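Local coordinates for protein FAD-binding oxidoreductase (PDB 7PBG) that oxidises 4-ethylphenol and other 4-alkylphenols with a covalently bound FAD, dehydrogenating the side chain toward 4-vinylphenol-type products, at residues P256-M259 and E260-P264; I277-N280 and V281-A285; A403-G406 and E407-A410; Y413-T416 and K417-S420. All coordinates share one frame; numbering follows the deposited sequence.

Contact 1 of 4, residues P256-M259 and E260-P264; sequences PAIM and ETTLP
Pro-256 opens the run of i-to-i+4 bonds: its O takes the amide of Glu-260 at 2.9 Å (N to O). The side chain of Glu-260 leaves past the same carbonyl, with CG 3.4 Å from Pro-256 O, and its carboxylate is spent elsewhere, on Gly-406 N and on Lys-120 of the second subunit. Ala-257 O is gripped twice by Thr-261, whose N lies 2.9 Å and whose OG1 lies 2.6 Å from it, the two donors coming from opposite faces of the carbonyl plane. With OG1 of Thr-261 anti to the carbonyl carbon (chi1 -58°), the hydroxyl folds back onto the preceding turn. A valine in its place would probably leave Ala-257 O with the amide of this residue as its one strong donor here. Ile-258 O repeats the scheme with Thr-262: OG1 sits 2.7 Å from it, well above the carbonyl plane, while N comes in from the other face. The hydroxyl of Thr-262 is also bonded to that of Tyr-342. Met-259 O receives Leu-263 N at 3.2 Å. Helix 255-266 lies against a large antiparallel sheet: Met-259 reaches Phe-431 and Ile-433 of strand 426-433, Ile-258 meets Trp-318 and Val-320 of strand 318-326, and Pro-256 and Met-259 touch the alanines at the start of helix 406-422.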
loop_
_atom_site.group_PDB
_atom_site.type_symbol
_atom_site.label_atom_id
_atom_site.label_comp_id
_atom_site.label_asym_id
_atom_site.label_seq_id
_atom_site.Cartn_x
_atom_site.Cartn_y
_atom_site.Cartn_z
ATOM N N PRO A 256 -8.444 6.085 -28.900
ATOM C CA PRO A 256 -8.644 7.238 -28.033
ATOM C C PRO A 256 -10.024 7.283 -27.374
ATOM O O PRO A 256 -10.118 7.436 -26.151
ATOM C CB PRO A 256 -8.428 8.448 -28.954
ATOM C CG PRO A 256 -7.535 7.923 -30.007
ATOM C CD PRO A 256 -7.962 6.476 -30.241
ATOM N N ALA A 257 -11.090 7.098 -28.146
ATOM C CA ALA A 257 -12.424 7.127 -27.548
ATOM C C ALA A 257 -12.603 5.983 -26.538
ATOM O O ALA A 257 -13.399 6.144 -25.557
ATOM C CB ALA A 257 -13.476 7.076 -28.602
ATOM N N ILE A 258 -12.043 4.817 -26.841
ATOM C CA ILE A 258 -12.158 3.689 -25.900
ATOM C C ILE A 258 -11.559 4.107 -24.552
ATOM O O ILE A 258 -12.188 3.913 -23.532
ATOM C CB ILE A 258 -11.502 2.422 -26.415
ATOM C CG1 ILE A 258 -12.164 1.919 -27.707
ATOM C CG2 ILE A 258 -11.450 1.407 -25.283
ATOM C CD1 ILE A 258 -11.337 0.858 -28.454
ATOM N N MET A 259 -10.353 4.685 -24.556
ATOM C CA MET A 259 -9.663 4.969 -23.302
ATOM C C MET A 259 -10.417 6.110 -22.586
ATOM O O MET A 259 -10.590 6.023 -21.377
ATOM C CB MET A 259 -8.192 5.340 -23.539
ATOM C CG MET A 259 -7.371 4.289 -24.217
ATOM S SD MET A 259 -7.539 2.599 -23.603
ATOM C CE MET A 259 -6.925 2.855 -21.940
ATOM N N GLU A 260 -10.890 7.132 -23.324
ATOM C CA GLU A 260 -11.537 8.292 -22.704
ATOM C C GLU A 260 -12.920 7.872 -22.201
ATOM O O GLU A 260 -13.379 8.491 -21.252
ATOM C CB GLU A 260 -11.584 9.463 -23.663
ATOM C CG GLU A 260 -10.217 10.043 -23.916
ATOM C CD GLU A 260 -9.585 10.833 -22.781
ATOM O OE1 GLU A 260 -10.298 11.191 -21.823
ATOM O OE2 GLU A 260 -8.389 11.145 -22.885
ATOM N N THR A 261 -13.545 6.836 -22.772
ATOM C CA THR A 261 -14.833 6.322 -22.257
ATOM C C THR A 261 -14.607 5.517 -20.966
ATOM O O THR A 261 -15.417 5.614 -20.006
ATOM C CB THR A 261 -15.584 5.475 -23.288
ATOM O OG1 THR A 261 -15.784 6.309 -24.429
ATOM C CG2 THR A 261 -16.920 4.958 -22.800
ATOM N N THR A 262 -13.509 4.789 -20.923
ATOM C CA THR A 262 -13.161 3.862 -19.822
ATOM C C THR A 262 -12.913 4.648 -18.516
ATOM O O THR A 262 -13.437 4.286 -17.492
ATOM C CB THR A 262 -11.933 3.014 -20.180
ATOM O OG1 THR A 262 -12.188 2.266 -21.375
ATOM C CG2 THR A 262 -11.577 2.127 -19.016
ATOM N N LEU A 263 -12.131 5.731 -18.574
ATOM C CA LEU A 263 -11.612 6.404 -17.374
ATOM C C LEU A 263 -12.782 6.749 -16.448
ATOM O O LEU A 263 -12.745 6.393 -15.282
ATOM C CB LEU A 263 -10.832 7.656 -17.787
ATOM C CG LEU A 263 -10.378 8.524 -16.626
ATOM C CD1 LEU A 263 -9.421 7.785 -15.720
ATOM C CD2 LEU A 263 -9.757 9.791 -17.156
ATOM N N PRO A 264 -13.802 7.526 -16.872
ATOM C CA PRO A 264 -14.838 7.966 -15.935
ATOM C C PRO A 264 -15.700 6.808 -15.408
ATOM O O PRO A 264 -16.290 6.997 -14.344
ATOM C CB PRO A 264 -15.670 8.980 -16.734
ATOM C CG PRO A 264 -15.409 8.593 -18.170
ATOM C CD PRO A 264 -13.951 8.197 -18.170
#

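Contact 2 of 4, residues I277-N280 and V281-A285; sequences IVRN and VTFDA
Arg-279 lays its guanidinium flat over the ring of Phe-283, the two centres 3.8 Å apart and the planes only 13° from parallel. CZ stands above the ring face in cation-pi geometry, whereas NH2 is displaced toward the rim, 3.4 Å from CE2 of Phe-283. The stack leaves the guanidinium edge for polar partners. Its NE is taken by Gln-430 OE1, and NH2 has a long, weak ion pair with Glu-152, an FAD-binding residue. NH1 faces Asp-284 in a modelled salt bridge, though the position of OD1 is doubtful; the other carboxylate oxygen, OD2, is bonded to the hydroxyl of Tyr-321.

Here strand 277-280, held between strands 318-326 and 426-433, turns straight into helix 281-288; the strand and the first turn of the helix, 281-285, have axes 88° apart, and Asn-280 is the N-cap. A chi1 of 69° swings its CG between the backbone N and the carbonyl carbon, bringing OD1 to 3.3 Å from Phe-283 N, a donor well above the amide plane. Asn-280 O adds two weak bonds, from Phe-283 N at 3.1 Å and from Asp-284 N at 3.4 Å. Every polar side-chain atom of this asparagine is used: OD1 also accepts from Ala-429 N, and ND2 is shared by Tyr-427 O and the Tyr-413 hydroxyl. The amide stands almost square to the Phe-283 ring.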
loop_
_atom_site.group_PDB
_atom_site.type_symbol
_atom_site.label_atom_id
_atom_site.label_comp_id
_atom_site.label_asym_id
_atom_site.label_seq_id
_atom_site.Cartn_x
_atom_site.Cartn_y
_atom_site.Cartn_z
ATOM N N ILE A 277 -9.312 -4.651 -19.626
ATOM C CA ILE A 277 -8.175 -4.653 -20.579
ATOM C C ILE A 277 -8.678 -4.153 -21.937
ATOM O O ILE A 277 -9.835 -4.351 -22.296
ATOM C CB ILE A 277 -7.509 -6.039 -20.661
ATOM C CG1 ILE A 277 -8.468 -7.117 -21.135
ATOM C CG2 ILE A 277 -6.906 -6.406 -19.307
ATOM C CD1 ILE A 277 -7.809 -8.460 -21.459
ATOM N N VAL A 278 -7.773 -3.599 -22.696
ATOM C CA VAL A 278 -8.068 -3.134 -24.074
ATOM C C VAL A 278 -6.976 -3.728 -24.939
ATOM O O VAL A 278 -5.814 -3.240 -24.832
ATOM C CB VAL A 278 -8.119 -1.600 -24.195
ATOM C CG1 VAL A 278 -8.618 -1.227 -25.583
ATOM C CG2 VAL A 278 -8.979 -0.965 -23.110
ATOM N N ARG A 279 -7.261 -4.816 -25.649
ATOM C CA ARG A 279 -6.173 -5.430 -26.447
ATOM C C ARG A 279 -6.410 -5.228 -27.930
ATOM O O ARG A 279 -7.564 -5.104 -28.405
ATOM C CB ARG A 279 -5.969 -6.905 -26.128
ATOM C CG ARG A 279 -7.198 -7.757 -26.153
ATOM C CD ARG A 279 -6.706 -9.188 -25.920
ATOM N NE ARG A 279 -5.843 -9.485 -24.773
ATOM C CZ ARG A 279 -5.494 -10.741 -24.423
ATOM N NH1 ARG A 279 -5.884 -11.782 -25.153
ATOM N NH2 ARG A 279 -4.722 -10.953 -23.369
ATOM N N ASN A 280 -5.312 -5.293 -28.662
ATOM C CA ASN A 280 -5.396 -5.245 -30.135
ATOM C C ASN A 280 -5.740 -6.631 -30.674
ATOM O O ASN A 280 -5.584 -7.645 -29.972
ATOM C CB ASN A 280 -4.163 -4.632 -30.758
ATOM C CG ASN A 280 -2.888 -5.437 -30.676
ATOM O OD1 ASN A 280 -2.748 -6.363 -29.882
ATOM N ND2 ASN A 280 -1.928 -5.031 -31.486
ATOM N N VAL A 281 -6.153 -6.660 -31.940
ATOM C CA VAL A 281 -6.585 -7.944 -32.569
ATOM C C VAL A 281 -5.417 -8.925 -32.572
ATOM O O VAL A 281 -5.634 -10.170 -32.346
ATOM C CB VAL A 281 -7.192 -7.734 -33.964
ATOM C CG1 VAL A 281 -6.228 -7.176 -34.972
ATOM C CG2 VAL A 281 -7.788 -9.043 -34.462
ATOM N N THR A 282 -4.195 -8.467 -32.743
ATOM C CA THR A 282 -3.073 -9.424 -32.818
ATOM C C THR A 282 -2.960 -10.217 -31.512
ATOM O O THR A 282 -2.667 -11.453 -31.570
ATOM C CB THR A 282 -1.762 -8.699 -33.123
ATOM O OG1 THR A 282 -2.013 -7.889 -34.270
ATOM C CG2 THR A 282 -0.644 -9.668 -33.432
ATOM N N PHE A 283 -3.173 -9.563 -30.368
ATOM C CA PHE A 283 -3.009 -10.236 -29.061
ATOM C C PHE A 283 -4.069 -11.326 -28.987
ATOM O O PHE A 283 -3.768 -12.495 -28.715
ATOM C CB PHE A 283 -3.050 -9.182 -27.958
ATOM C CG PHE A 283 -2.469 -9.609 -26.639
ATOM C CD1 PHE A 283 -2.029 -8.644 -25.763
ATOM C CD2 PHE A 283 -2.346 -10.942 -26.290
ATOM C CE1 PHE A 283 -1.494 -9.004 -24.542
ATOM C CE2 PHE A 283 -1.789 -11.308 -25.072
ATOM C CZ PHE A 283 -1.425 -10.335 -24.173
ATOM N N ASP A 284 -5.326 -10.972 -29.285
ATOM C CA ASP A 284 -6.392 -11.995 -29.205
ATOM C C ASP A 284 -6.104 -13.104 -30.208
ATOM O O ASP A 284 -6.269 -14.288 -29.865
ATOM C CB ASP A 284 -7.790 -11.408 -29.421
ATOM C CG ASP A 284 -8.595 -11.140 -28.148
ATOM O OD1 ASP A 284 -8.067 -11.346 -27.001
ATOM O OD2 ASP A 284 -9.776 -10.753 -28.320
ATOM N N ALA A 285 -5.788 -12.761 -31.448
ATOM C CA ALA A 285 -5.506 -13.767 -32.493
ATOM C C ALA A 285 -4.428 -14.737 -31.996
ATOM O O ALA A 285 -4.585 -15.944 -32.092
ATOM C CB ALA A 285 -5.103 -13.050 -33.762
#

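Contact 3 of 4, residues A403-G406 and E407-A410; sequences APSG and EDAA
Two first torsions bring the hydroxyl of Ser-405 and the carboxylate of Asp-408 together. In Ser-405 the hydroxyl is anti to the backbone N (chi1 167°), which carries OG toward the first-turn amides; in Asp-408 CG is anti to the carbonyl carbon (chi1 -62°) and the carboxylate leans back over the serine. OG then lies 3.0 Å from Asp-408 N, accepting a nearly straight bond of 162°, and the flank of the same side chain rests against the carboxylate, Ser-405 CB standing 3.4 Å from Asp-408 OD1.

This is the classic serine N-cap: the residue just before the helix supplies a side-chain oxygen to an amide of the first turn, which has no preceding turn of its own to accept it. Helix 406-422 starts here, following the loop that leaves strand 393-402. From the next amide onward the usual backbone pattern takes over, Ala-409 N reaching Ser-405 O at 3.0 Å and Ala-410 N reaching Gly-406 O at 3.0 Å.

A bridging water ties the incoming loop to the same carboxylate, donating to Ala-403 O at 2.8 Å and to Asp-408 OD1 at 2.6 Å. The carboxylate of Asp-408 sits at the amino end of the helix, where the helix dipole would probably help to stabilise its negative charge. Pro-404 and Ala-403 face Leu-121 and Leu-207 of the second subunit.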
loop_
_atom_site.group_PDB
_atom_site.type_symbol
_atom_site.label_atom_id
_atom_site.label_comp_id
_atom_site.label_asym_id
_atom_site.label_seq_id
_atom_site.Cartn_x
_atom_site.Cartn_y
_atom_site.Cartn_z
ATOM N N ALA A 403 -0.250 9.108 -17.647
ATOM C CA ALA A 403 -1.611 9.593 -17.327
ATOM C C ALA A 403 -2.612 9.126 -18.380
ATOM O O ALA A 403 -2.345 9.096 -19.594
ATOM C CB ALA A 403 -1.591 11.102 -17.169
ATOM N N PRO A 404 -3.844 8.764 -17.956
ATOM C CA PRO A 404 -4.886 8.414 -18.908
ATOM C C PRO A 404 -5.173 9.522 -19.913
ATOM O O PRO A 404 -5.387 10.718 -19.559
ATOM C CB PRO A 404 -6.090 8.146 -18.031
ATOM C CG PRO A 404 -5.467 7.630 -16.757
ATOM C CD PRO A 404 -4.279 8.550 -16.570
ATOM N N SER A 405 -5.196 9.095 -21.164
ATOM C CA SER A 405 -5.275 10.003 -22.320
ATOM C C SER A 405 -5.503 9.154 -23.549
ATOM O O SER A 405 -4.628 8.351 -23.865
ATOM C CB SER A 405 -4.036 10.844 -22.487
ATOM O OG SER A 405 -4.050 11.469 -23.776
ATOM N N GLY A 406 -6.647 9.330 -24.204
ATOM C CA GLY A 406 -6.874 8.670 -25.487
ATOM C C GLY A 406 -5.804 9.064 -26.487
ATOM O O GLY A 406 -5.283 8.202 -27.183
ATOM N N GLU A 407 -5.551 10.370 -26.604
ATOM C CA GLU A 407 -4.675 10.901 -27.656
ATOM C C GLU A 407 -3.288 10.299 -27.425
ATOM O O GLU A 407 -2.667 9.818 -28.413
ATOM C CB GLU A 407 -4.731 12.430 -27.617
ATOM C CG GLU A 407 -3.704 13.089 -28.503
ATOM C CD GLU A 407 -3.557 14.577 -28.247
ATOM O OE1 GLU A 407 -4.529 15.185 -27.782
ATOM O OE2 GLU A 407 -2.448 15.116 -28.477
ATOM N N ASP A 408 -2.821 10.247 -26.173
ATOM C CA ASP A 408 -1.444 9.756 -25.911
ATOM C C ASP A 408 -1.417 8.224 -26.130
ATOM O O ASP A 408 -0.398 7.723 -26.633
ATOM C CB ASP A 408 -0.937 10.077 -24.505
ATOM C CG ASP A 408 -0.848 11.577 -24.215
ATOM O OD1 ASP A 408 -0.802 11.920 -22.998
ATOM O OD2 ASP A 408 -0.855 12.375 -25.206
ATOM N N ALA A 409 -2.475 7.502 -25.779
ATOM C CA ALA A 409 -2.534 6.039 -25.980
ATOM C C ALA A 409 -2.332 5.775 -27.468
ATOM O O ALA A 409 -1.488 4.951 -27.799
ATOM C CB ALA A 409 -3.829 5.449 -25.479
ATOM N N ALA A 410 -3.096 6.464 -28.334
ATOM C CA ALA A 410 -3.036 6.253 -29.799
ATOM C C ALA A 410 -1.649 6.593 -30.314
ATOM O O ALA A 410 -1.183 5.902 -31.197
ATOM C CB ALA A 410 -4.105 7.045 -30.497
HETATM O O HOH W 1 -0.317 10.018 -21.261
#

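Contact 4 of 4, residues Y413-T416 and K417-S420; sequences YEDT and KRIS
Glu-414 with Lys-417 and Asp-415 with Arg-418 form two salt bridges in i-to-i+3 spacing, each pair lying alongside and pointing the same way. Lys-417 NZ comes to Glu-414 OE1 at 3.1 Å on the syn side of the carboxylate, somewhat out of its plane, and is shared with Glu-252, its stronger partner. Arg-418 NH1 meets Asp-415 OD1 at 3.1 Å from the anti side, with carboxylate and guanidinium planes turned 64° apart. With an alanine for Glu-414, Lys-417 would probably rely more heavily on Glu-252 and its ammonium end would be less firmly fixed.

Nonpolar contact is lighter: the aliphatic part of Lys-417 passes the Tyr-413 ring, CD 4.1 Å from CE2, because CG is anti to the backbone N (chi1 -166°) and the chain folds only at chi3.

All of this decorates the second half of helix 406-422, which lies against the sheet with Tyr-413 and Thr-416 turned to strand 426-433 and Thr-416 and Ile-419 packed on helix 451-470.

Backbone bonds run regularly beneath the side chains, Lys-417 N to Tyr-413 O at 2.8 Å and Ile-419 N to Asp-415 O at 3.0 Å. Ser-420 N reaches Thr-416 O at 2.9 Å, and the hydroxyl OG of Ser-420 lies 2.8 Å from Thr-416 O and 3.1 Å from Lys-417 O.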
loop_
_atom_site.group_PDB
_atom_site.type_symbol
_atom_site.label_atom_id
_atom_site.label_comp_id
_atom_site.label_asym_id
_atom_site.label_seq_id
_atom_site.Cartn_x
_atom_site.Cartn_y
_atom_site.Cartn_z
ATOM N N TYR A 413 0.614 3.759 -29.371
ATOM C CA TYR A 413 0.308 2.631 -30.282
ATOM C C TYR A 413 0.979 2.843 -31.640
ATOM O O TYR A 413 1.679 1.931 -32.111
ATOM C CB TYR A 413 -1.190 2.455 -30.520
ATOM C CG TYR A 413 -1.552 1.229 -31.320
ATOM C CD1 TYR A 413 -1.254 -0.018 -30.827
ATOM C CD2 TYR A 413 -2.178 1.285 -32.561
ATOM C CE1 TYR A 413 -1.597 -1.192 -31.490
ATOM C CE2 TYR A 413 -2.511 0.110 -33.249
ATOM C CZ TYR A 413 -2.254 -1.139 -32.698
ATOM O OH TYR A 413 -2.604 -2.356 -33.282
ATOM N N GLU A 414 0.717 3.983 -32.287
ATOM C CA GLU A 414 1.246 4.272 -33.655
ATOM C C GLU A 414 2.774 4.245 -33.622
ATOM O O GLU A 414 3.362 3.636 -34.489
ATOM C CB GLU A 414 0.702 5.598 -34.199
ATOM C CG GLU A 414 -0.763 5.481 -34.613
ATOM C CD GLU A 414 -1.058 4.422 -35.677
ATOM O OE1 GLU A 414 -2.191 3.839 -35.665
ATOM O OE2 GLU A 414 -0.162 4.176 -36.527
ATOM N N ASP A 415 3.390 4.884 -32.644
ATOM C CA ASP A 415 4.866 4.913 -32.533
ATOM C C ASP A 415 5.390 3.484 -32.354
ATOM O O ASP A 415 6.457 3.168 -32.912
ATOM C CB ASP A 415 5.332 5.778 -31.362
ATOM C CG ASP A 415 5.183 7.285 -31.593
ATOM O OD1 ASP A 415 4.908 7.686 -32.720
ATOM O OD2 ASP A 415 5.350 8.036 -30.628
ATOM N N THR A 416 4.752 2.678 -31.506
ATOM C CA THR A 416 5.266 1.321 -31.191
ATOM C C THR A 416 5.058 0.426 -32.416
ATOM O O THR A 416 5.909 -0.393 -32.671
ATOM C CB THR A 416 4.669 0.784 -29.887
ATOM O OG1 THR A 416 4.947 1.690 -28.827
ATOM C CG2 THR A 416 5.195 -0.572 -29.464
ATOM N N LYS A 417 3.930 0.557 -33.119
ATOM C CA LYS A 417 3.685 -0.167 -34.393
ATOM C C LYS A 417 4.818 0.158 -35.368
ATOM O O LYS A 417 5.336 -0.753 -35.982
ATOM C CB LYS A 417 2.327 0.245 -34.954
ATOM C CG LYS A 417 1.783 -0.638 -36.054
ATOM C CD LYS A 417 0.299 -0.426 -36.234
ATOM C CE LYS A 417 -0.008 1.026 -36.512
ATOM N NZ LYS A 417 -1.358 1.177 -37.097
ATOM N N ARG A 418 5.196 1.430 -35.456
ATOM C CA ARG A 418 6.225 1.889 -36.423
ATOM C C ARG A 418 7.576 1.276 -36.067
ATOM O O ARG A 418 8.192 0.678 -36.973
ATOM C CB ARG A 418 6.365 3.419 -36.439
ATOM C CG ARG A 418 7.146 3.935 -37.642
ATOM C CD ARG A 418 7.297 5.453 -37.642
ATOM N NE ARG A 418 7.891 5.888 -36.385
ATOM C CZ ARG A 418 7.265 6.563 -35.427
ATOM N NH1 ARG A 418 6.002 6.940 -35.561
ATOM N NH2 ARG A 418 7.915 6.858 -34.322
ATOM N N ILE A 419 7.976 1.372 -34.792
ATOM C CA ILE A 419 9.308 0.932 -34.292
ATOM C C ILE A 419 9.347 -0.594 -34.398
ATOM O O ILE A 419 10.358 -1.136 -34.886
ATOM C CB ILE A 419 9.581 1.486 -32.878
ATOM C CG1 ILE A 419 9.722 3.018 -32.915
ATOM C CG2 ILE A 419 10.839 0.871 -32.263
ATOM C CD1 ILE A 419 9.792 3.682 -31.541
ATOM N N SER A 420 8.260 -1.272 -34.040
ATOM C CA SER A 420 8.243 -2.750 -34.113
ATOM C C SER A 420 8.292 -3.223 -35.577
ATOM O O SER A 420 9.103 -4.124 -35.859
ATOM C CB SER A 420 7.099 -3.323 -33.314
ATOM O OG SER A 420 5.820 -2.909 -33.798
#

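The four contacts illustrate how one antiparallel sheet and the helices packed on it are tied together through a few touching side chains. Contacts 1 and 3, with centres about 9 Å apart, are joined where Glu-260 OE2 lies 2.8 Å from Gly-406 N, and both reach the second subunit. Contact 1 also meets contact 2, Met-259 SD being 3.9 Å from Val-278 CG2. Contacts 3 and 4 adjoin on helix 406-422, and contact 4 returns to contact 2 where Tyr-413 OH stands 3.3 Å from Asn-280 ND2. Of the four, contact 2 borders the cofactor: Phe-283 lies about 5 Å from FAD, side chain to ligand. The Ser-420 side chain is about 12 Å from that of His-395, the covalent flavin attachment.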